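Local coordinates for GTP-binding protein (Thermus thermophilus, PDB 2DBY) that binds guanine nucleotide as a P-loop GTPase of the OBG family and probably acts as a ribosome-associated ATPase, at residues Arg158-Leu170 with Phe183-Glu195. Numbering follows the deposited sequence.
Sequences RERLPLLEAAEGL and FPPSEAVARFLKE
F192 drops as a knob into the hole formed by L163, A166, A167 and L170, where helix 187-195 crosses the 161-170 segment at 92° with axes 7.9 Å apart. Such close approach is possible because alanines meet at the crossing: A166 CB lies 3.9 Å from V189 CG2 and also touches A188, whose own methyl rests on the carbonyl oxygen of P162. With CG anti to the backbone N, the F192 ring is carried down between these side chains and receives A167 CB in an off-centre CH-pi contact, while L170 CD1 reaches F192 CD2 at 3.6 Å. The other L170 methyl, CD2, packs against F183 CG.

Toward the beginning of helix 161-175 the contact turns polar and more open. Bent at chi2 and chi3, R160 meets E195 end-on: NH1 bonds OE1 at 3.0 Å and NH2 bonds the syn lone pair of OE2 at 2.7 Å, with guanidinium and carboxylate planes 27° apart. A leucine in place of R160 would probably leave E195 with R146 as its remaining arginine partner here, and E153 without its arginine mate. Nearby, R191 NH2 donates to E159 O at 3.0 Å, in a bent bond (139°), and L163 CD1 lies over one face of the R191 guanidinium.

Helix 124-156 backs both segments, in an antiparallel hairpin with helix 161-175 that is partly predicted as coiled coil: L147 touches A167, L143 meets F192, and R146 and E153 extend the salt bridges of E195 and R160. Helix 187-195 thus lies across the hairpin, leading on to strand 204-209 of the G-domain sheet.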
ATOM      1  N   ARG A 158      32.485   2.522 -15.088  1.00 24.58           N
ATOM      2  CA  ARG A 158      32.301   1.271 -14.345  1.00 27.07           C
ATOM      3  C   ARG A 158      31.186   1.307 -13.284  1.00 24.37           C
ATOM      4  O   ARG A 158      30.687   0.255 -12.862  1.00 22.26           O
ATOM      5  CB  ARG A 158      33.620   0.834 -13.678  1.00 27.39           C
ATOM      6  CG  ARG A 158      33.998   1.623 -12.429  1.00 43.36           C
ATOM      7  CD  ARG A 158      35.069   0.890 -11.604  1.00 58.59           C
ATOM      8  NE  ARG A 158      35.291   1.506 -10.289  1.00 65.23           N
ATOM      9  CZ  ARG A 158      36.060   0.988  -9.330  1.00 68.99           C
ATOM     10  NH1 ARG A 158      36.692  -0.165  -9.526  1.00 70.31           N
ATOM     11  NH2 ARG A 158      36.198   1.621  -8.169  1.00 69.37           N
ATOM     12  N   GLU A 159      30.795   2.503 -12.845  1.00 24.53           N
ATOM     13  CA  GLU A 159      29.741   2.623 -11.836  1.00 25.80           C
ATOM     14  C   GLU A 159      28.389   2.141 -12.351  1.00 21.80           C
ATOM     15  O   GLU A 159      27.464   1.901 -11.573  1.00 24.37           O
ATOM     16  CB  GLU A 159      29.615   4.080 -11.378  1.00 31.42           C
ATOM     17  CG  GLU A 159      30.084   4.342  -9.950  1.00 46.14           C
ATOM     18  CD  GLU A 159      31.439   3.737  -9.641  1.00 52.24           C
ATOM     19  OE1 GLU A 159      31.511   2.505  -9.423  1.00 60.24           O
ATOM     20  OE2 GLU A 159      32.434   4.493  -9.620  1.00 60.67           O
ATOM     21  N   ARG A 160      28.270   2.023 -13.666  1.00 20.31           N
ATOM     22  CA  ARG A 160      27.030   1.585 -14.283  1.00 21.68           C
ATOM     23  C   ARG A 160      27.020   0.053 -14.426  1.00 20.01           C
ATOM     24  O   ARG A 160      25.972  -0.557 -14.624  1.00 21.56           O
ATOM     25  CB  ARG A 160      26.901   2.226 -15.672  1.00 23.34           C
ATOM     26  CG  ARG A 160      26.967   3.764 -15.666  1.00 20.69           C
ATOM     27  CD  ARG A 160      25.782   4.326 -14.897  1.00 26.57           C
ATOM     28  NE  ARG A 160      24.554   4.252 -15.693  1.00 26.81           N
ATOM     29  CZ  ARG A 160      23.331   4.282 -15.175  1.00 23.03           C
ATOM     30  NH1 ARG A 160      23.178   4.376 -13.861  1.00 21.50           N
ATOM     31  NH2 ARG A 160      22.271   4.221 -15.970  1.00 23.63           N
ATOM     32  N   LEU A 161      28.184  -0.565 -14.314  1.00 16.16           N
ATOM     33  CA  LEU A 161      28.272  -2.010 -14.496  1.00 18.52           C
ATOM     34  C   LEU A 161      27.330  -2.853 -13.612  1.00 16.54           C
ATOM     35  O   LEU A 161      26.724  -3.837 -14.085  1.00 15.85           O
ATOM     36  CB  LEU A 161      29.732  -2.442 -14.311  1.00 16.74           C
ATOM     37  CG  LEU A 161      30.088  -3.894 -14.614  1.00 16.91           C
ATOM     38  CD1 LEU A 161      29.580  -4.306 -15.982  1.00 16.96           C
ATOM     39  CD2 LEU A 161      31.586  -4.036 -14.544  1.00 15.93           C
ATOM     40  N   PRO A 162      27.189  -2.500 -12.326  1.00 15.57           N
ATOM     41  CA  PRO A 162      26.282  -3.317 -11.510  1.00 15.52           C
ATOM     42  C   PRO A 162      24.842  -3.321 -12.044  1.00 14.63           C
ATOM     43  O   PRO A 162      24.139  -4.338 -11.959  1.00 13.73           O
ATOM     44  CB  PRO A 162      26.389  -2.687 -10.122  1.00 18.48           C
ATOM     45  CG  PRO A 162      27.803  -2.137 -10.116  1.00 18.73           C
ATOM     46  CD  PRO A 162      27.963  -1.562 -11.489  1.00 16.51           C
ATOM     47  N   LEU A 163      24.371  -2.192 -12.569  1.00 14.41           N
ATOM     48  CA  LEU A 163      23.010  -2.173 -13.097  1.00 14.75           C
ATOM     49  C   LEU A 163      22.916  -3.078 -14.327  1.00 14.29           C
ATOM     50  O   LEU A 163      21.920  -3.779 -14.535  1.00 14.45           O
ATOM     51  CB  LEU A 163      22.596  -0.742 -13.469  1.00 15.02           C
ATOM     52  CG  LEU A 163      22.203   0.136 -12.272  1.00 18.49           C
ATOM     53  CD1 LEU A 163      23.444   0.528 -11.467  1.00 21.00           C
ATOM     54  CD2 LEU A 163      21.492   1.374 -12.803  1.00 19.55           C
ATOM     55  N   LEU A 164      23.953  -3.072 -15.156  1.00 13.91           N
ATOM     56  CA  LEU A 164      23.947  -3.923 -16.342  1.00 11.85           C
ATOM     57  C   LEU A 164      23.869  -5.403 -15.925  1.00 14.07           C
ATOM     58  O   LEU A 164      23.111  -6.178 -16.516  1.00 14.39           O
ATOM     59  CB  LEU A 164      25.228  -3.694 -17.179  1.00 10.62           C
ATOM     60  CG  LEU A 164      25.425  -4.636 -18.367  1.00 11.32           C
ATOM     61  CD1 LEU A 164      24.324  -4.412 -19.426  1.00 14.06           C
ATOM     62  CD2 LEU A 164      26.810  -4.386 -18.973  1.00 13.70           C
ATOM     63  N   GLU A 165      24.661  -5.799 -14.923  1.00 13.25           N
ATOM     64  CA  GLU A 165      24.664  -7.204 -14.502  1.00 13.13           C
ATOM     65  C   GLU A 165      23.335  -7.612 -13.862  1.00 13.36           C
ATOM     66  O   GLU A 165      22.855  -8.741 -14.047  1.00 12.70           O
ATOM     67  CB  GLU A 165      25.839  -7.470 -13.574  1.00 12.01           C
ATOM     68  CG  GLU A 165      27.201  -7.135 -14.251  1.00 13.42           C
ATOM     69  CD  GLU A 165      27.305  -7.703 -15.660  1.00 16.15           C
ATOM     70  OE1 GLU A 165      27.029  -6.957 -16.634  1.00 16.49           O
ATOM     71  OE2 GLU A 165      27.634  -8.904 -15.807  1.00 14.77           O
ATOM     72  N   ALA A 166      22.720  -6.679 -13.145  1.00 14.75           N
ATOM     73  CA  ALA A 166      21.405  -6.955 -12.553  1.00 11.22           C
ATOM     74  C   ALA A 166      20.397  -7.154 -13.693  1.00 14.90           C
ATOM     75  O   ALA A 166      19.558  -8.063 -13.669  1.00 12.61           O
ATOM     76  CB  ALA A 166      20.982  -5.783 -11.673  1.00 15.96           C
ATOM     77  N   ALA A 167      20.461  -6.272 -14.685  1.00 13.27           N
ATOM     78  CA  ALA A 167      19.559  -6.359 -15.833  1.00 13.85           C
ATOM     79  C   ALA A 167      19.728  -7.706 -16.566  1.00 12.21           C
ATOM     80  O   ALA A 167      18.736  -8.306 -17.002  1.00 11.70           O
ATOM     81  CB  ALA A 167      19.814  -5.179 -16.796  1.00 17.05           C
ATOM     82  N   GLU A 168      20.970  -8.184 -16.693  1.00 14.52           N
ATOM     83  CA  GLU A 168      21.224  -9.476 -17.371  1.00 12.94           C
ATOM     84  C   GLU A 168      20.473 -10.584 -16.633  1.00 12.21           C
ATOM     85  O   GLU A 168      19.873 -11.465 -17.254  1.00 13.01           O
ATOM     86  CB  GLU A 168      22.731  -9.832 -17.341  1.00 17.68           C
ATOM     87  CG  GLU A 168      23.714  -8.908 -18.081  1.00 24.90           C
ATOM     88  CD  GLU A 168      23.736  -9.117 -19.584  1.00 24.91           C
ATOM     89  OE1 GLU A 168      24.634  -8.535 -20.246  1.00 20.98           O
ATOM     90  OE2 GLU A 168      22.862  -9.849 -20.105  1.00 24.22           O
ATOM     91  N   GLY A 169      20.515 -10.533 -15.299  1.00 10.57           N
ATOM     92  CA  GLY A 169      19.863 -11.563 -14.494  1.00 11.85           C
ATOM     93  C   GLY A 169      18.358 -11.478 -14.593  1.00 12.98           C
ATOM     94  O   GLY A 169      17.685 -12.488 -14.761  1.00  9.68           O
ATOM     95  N   LEU A 170      17.827 -10.270 -14.485  1.00 11.68           N
ATOM     96  CA  LEU A 170      16.382 -10.067 -14.591  1.00 10.85           C
ATOM     97  C   LEU A 170      15.899 -10.516 -15.956  1.00 10.76           C
ATOM     98  O   LEU A 170      14.823 -11.067 -16.075  1.00 12.91           O
ATOM     99  CB  LEU A 170      16.049  -8.582 -14.354  1.00 10.92           C
ATOM    100  CG  LEU A 170      16.155  -8.181 -12.867  1.00 11.00           C
ATOM    101  CD1 LEU A 170      16.318  -6.686 -12.716  1.00 13.02           C
ATOM    102  CD2 LEU A 170      14.912  -8.683 -12.130  1.00 13.13           C
ATOM    103  N   PHE A 183      12.536 -12.051  -8.128  1.00 13.77           N
ATOM    104  CA  PHE A 183      13.979 -12.222  -8.339  1.00 14.50           C
ATOM    105  C   PHE A 183      14.643 -11.984  -6.980  1.00 17.97           C
ATOM    106  O   PHE A 183      14.260 -11.075  -6.243  1.00 13.34           O
ATOM    107  CB  PHE A 183      14.489 -11.213  -9.370  1.00 13.60           C
ATOM    108  CG  PHE A 183      15.857 -11.543  -9.898  1.00 14.98           C
ATOM    109  CD1 PHE A 183      16.001 -12.456 -10.940  1.00 15.39           C
ATOM    110  CD2 PHE A 183      16.986 -10.973  -9.335  1.00 13.20           C
ATOM    111  CE1 PHE A 183      17.266 -12.810 -11.415  1.00 14.31           C
ATOM    112  CE2 PHE A 183      18.275 -11.314  -9.798  1.00 12.61           C
ATOM    113  CZ  PHE A 183      18.408 -12.240 -10.844  1.00 12.89           C
ATOM    114  N   PRO A 184      15.629 -12.820  -6.601  1.00 17.03           N
ATOM    115  CA  PRO A 184      16.277 -12.616  -5.299  1.00 19.09           C
ATOM    116  C   PRO A 184      16.877 -11.234  -5.148  1.00 16.42           C
ATOM    117  O   PRO A 184      17.492 -10.704  -6.069  1.00 17.79           O
ATOM    118  CB  PRO A 184      17.385 -13.682  -5.263  1.00 23.77           C
ATOM    119  CG  PRO A 184      16.922 -14.736  -6.199  1.00 16.42           C
ATOM    120  CD  PRO A 184      16.223 -13.959  -7.328  1.00 16.25           C
ATOM    121  N   PRO A 185      16.758 -10.643  -3.959  1.00 21.23           N
ATOM    122  CA  PRO A 185      17.333  -9.310  -3.800  1.00 21.39           C
ATOM    123  C   PRO A 185      18.867  -9.311  -3.782  1.00 22.34           C
ATOM    124  O   PRO A 185      19.501 -10.315  -3.457  1.00 24.59           O
ATOM    125  CB  PRO A 185      16.749  -8.846  -2.468  1.00 27.72           C
ATOM    126  CG  PRO A 185      16.694 -10.131  -1.683  1.00 30.83           C
ATOM    127  CD  PRO A 185      16.107 -11.099  -2.717  1.00 28.73           C
ATOM    128  N   SER A 186      19.434  -8.168  -4.138  1.00 23.42           N
ATOM    129  CA  SER A 186      20.868  -7.957  -4.155  1.00 26.53           C
ATOM    130  C   SER A 186      21.053  -6.463  -4.319  1.00 22.68           C
ATOM    131  O   SER A 186      20.135  -5.769  -4.762  1.00 23.74           O
ATOM    132  CB  SER A 186      21.526  -8.700  -5.327  1.00 31.26           C
ATOM    133  OG  SER A 186      21.403  -7.968  -6.537  1.00 25.51           O
ATOM    134  N   GLU A 187      22.233  -5.959  -3.986  1.00 24.04           N
ATOM    135  CA  GLU A 187      22.490  -4.533  -4.111  1.00 24.49           C
ATOM    136  C   GLU A 187      22.370  -4.074  -5.561  1.00 19.00           C
ATOM    137  O   GLU A 187      21.803  -3.019  -5.838  1.00 20.09           O
ATOM    138  CB  GLU A 187      23.887  -4.189  -3.589  1.00 32.95           C
ATOM    139  CG  GLU A 187      24.178  -2.695  -3.579  1.00 42.04           C
ATOM    140  CD  GLU A 187      25.577  -2.360  -3.079  1.00 51.21           C
ATOM    141  OE1 GLU A 187      25.912  -2.743  -1.932  1.00 56.79           O
ATOM    142  OE2 GLU A 187      26.337  -1.712  -3.836  1.00 52.74           O
ATOM    143  N   ALA A 188      22.906  -4.859  -6.490  1.00 21.20           N
ATOM    144  CA  ALA A 188      22.844  -4.472  -7.903  1.00 18.18           C
ATOM    145  C   ALA A 188      21.401  -4.414  -8.410  1.00 20.28           C
ATOM    146  O   ALA A 188      21.023  -3.467  -9.096  1.00 15.53           O
ATOM    147  CB  ALA A 188      23.662  -5.433  -8.757  1.00 21.22           C
ATOM    148  N   VAL A 189      20.601  -5.420  -8.072  1.00 17.44           N
ATOM    149  CA  VAL A 189      19.208  -5.439  -8.515  1.00 14.08           C
ATOM    150  C   VAL A 189      18.446  -4.249  -7.908  1.00 18.90           C
ATOM    151  O   VAL A 189      17.636  -3.597  -8.566  1.00 14.71           O
ATOM    152  CB  VAL A 189      18.547  -6.791  -8.128  1.00 15.69           C
ATOM    153  CG1 VAL A 189      17.008  -6.719  -8.288  1.00 16.49           C
ATOM    154  CG2 VAL A 189      19.130  -7.900  -9.020  1.00 14.61           C
ATOM    155  N   ALA A 190      18.732  -3.939  -6.654  1.00 17.48           N
ATOM    156  CA  ALA A 190      18.056  -2.813  -6.028  1.00 20.25           C
ATOM    157  C   ALA A 190      18.376  -1.498  -6.746  1.00 20.08           C
ATOM    158  O   ALA A 190      17.489  -0.667  -6.948  1.00 17.27           O
ATOM    159  CB  ALA A 190      18.448  -2.723  -4.566  1.00 24.42           C
ATOM    160  N   ARG A 191      19.639  -1.300  -7.127  1.00 18.77           N
ATOM    161  CA  ARG A 191      20.012  -0.058  -7.817  1.00 18.65           C
ATOM    162  C   ARG A 191      19.349   0.004  -9.190  1.00 19.26           C
ATOM    163  O   ARG A 191      18.882   1.048  -9.631  1.00 17.96           O
ATOM    164  CB  ARG A 191      21.530   0.032  -7.993  1.00 20.17           C
ATOM    165  CG  ARG A 191      22.283   0.248  -6.698  1.00 26.56           C
ATOM    166  CD  ARG A 191      23.776   0.340  -6.973  1.00 23.89           C
ATOM    167  NE  ARG A 191      24.087   1.404  -7.927  1.00 26.90           N
ATOM    168  CZ  ARG A 191      25.271   1.547  -8.521  1.00 33.96           C
ATOM    169  NH1 ARG A 191      26.244   0.693  -8.260  1.00 31.47           N
ATOM    170  NH2 ARG A 191      25.484   2.543  -9.368  1.00 37.27           N
ATOM    171  N   PHE A 192      19.302  -1.131  -9.867  1.00 15.84           N
ATOM    172  CA  PHE A 192      18.682  -1.146 -11.175  1.00 12.25           C
ATOM    173  C   PHE A 192      17.180  -0.813 -11.094  1.00 13.71           C
ATOM    174  O   PHE A 192      16.669   0.007 -11.867  1.00 17.07           O
ATOM    175  CB  PHE A 192      18.854  -2.522 -11.834  1.00 12.29           C
ATOM    176  CG  PHE A 192      18.120  -2.641 -13.139  1.00 12.64           C
ATOM    177  CD1 PHE A 192      18.668  -2.101 -14.304  1.00 18.77           C
ATOM    178  CD2 PHE A 192      16.841  -3.189 -13.187  1.00 14.33           C
ATOM    179  CE1 PHE A 192      17.958  -2.096 -15.493  1.00 17.15           C
ATOM    180  CE2 PHE A 192      16.117  -3.191 -14.372  1.00 15.37           C
ATOM    181  CZ  PHE A 192      16.677  -2.640 -15.533  1.00 15.54           C
ATOM    182  N   LEU A 193      16.472  -1.445 -10.157  1.00 13.70           N
ATOM    183  CA  LEU A 193      15.026  -1.230 -10.073  1.00 12.98           C
ATOM    184  C   LEU A 193      14.633   0.166  -9.595  1.00 19.09           C
ATOM    185  O   LEU A 193      13.535   0.637  -9.887  1.00 18.42           O
ATOM    186  CB  LEU A 193      14.378  -2.311  -9.190  1.00 12.05           C
ATOM    187  CG  LEU A 193      14.351  -3.730  -9.785  1.00 14.21           C
ATOM    188  CD1 LEU A 193      13.796  -4.727  -8.774  1.00 17.11           C
ATOM    189  CD2 LEU A 193      13.490  -3.714 -11.065  1.00 14.35           C
ATOM    190  N   LYS A 194      15.532   0.827  -8.876  1.00 19.80           N
ATOM    191  CA  LYS A 194      15.262   2.182  -8.419  1.00 20.68           C
ATOM    192  C   LYS A 194      15.294   3.080  -9.656  1.00 22.26           C
ATOM    193  O   LYS A 194      14.447   3.952  -9.826  1.00 21.28           O
ATOM    194  CB  LYS A 194      16.331   2.640  -7.424  1.00 25.15           C
ATOM    195  CG  LYS A 194      16.061   4.018  -6.820  1.00 35.47           C
ATOM    196  CD  LYS A 194      17.216   4.458  -5.916  1.00 39.72           C
ATOM    197  CE  LYS A 194      17.056   5.910  -5.463  1.00 44.64           C
ATOM    198  NZ  LYS A 194      18.324   6.454  -4.879  1.00 45.87           N
ATOM    199  N   GLU A 195      16.259   2.835 -10.537  1.00 21.83           N
ATOM    200  CA  GLU A 195      16.388   3.621 -11.757  1.00 20.87           C
ATOM    201  C   GLU A 195      15.355   3.240 -12.816  1.00 23.41           C
ATOM    202  O   GLU A 195      14.844   4.110 -13.530  1.00 18.26           O
ATOM    203  CB  GLU A 195      17.795   3.458 -12.349  1.00 21.33           C
ATOM    204  CG  GLU A 195      17.934   4.023 -13.755  1.00 26.37           C
ATOM    205  CD  GLU A 195      19.388   4.152 -14.204  1.00 26.29           C
ATOM    206  OE1 GLU A 195      20.184   4.759 -13.453  1.00 28.73           O
ATOM    207  OE2 GLU A 195      19.724   3.655 -15.305  1.00 28.72           O
TER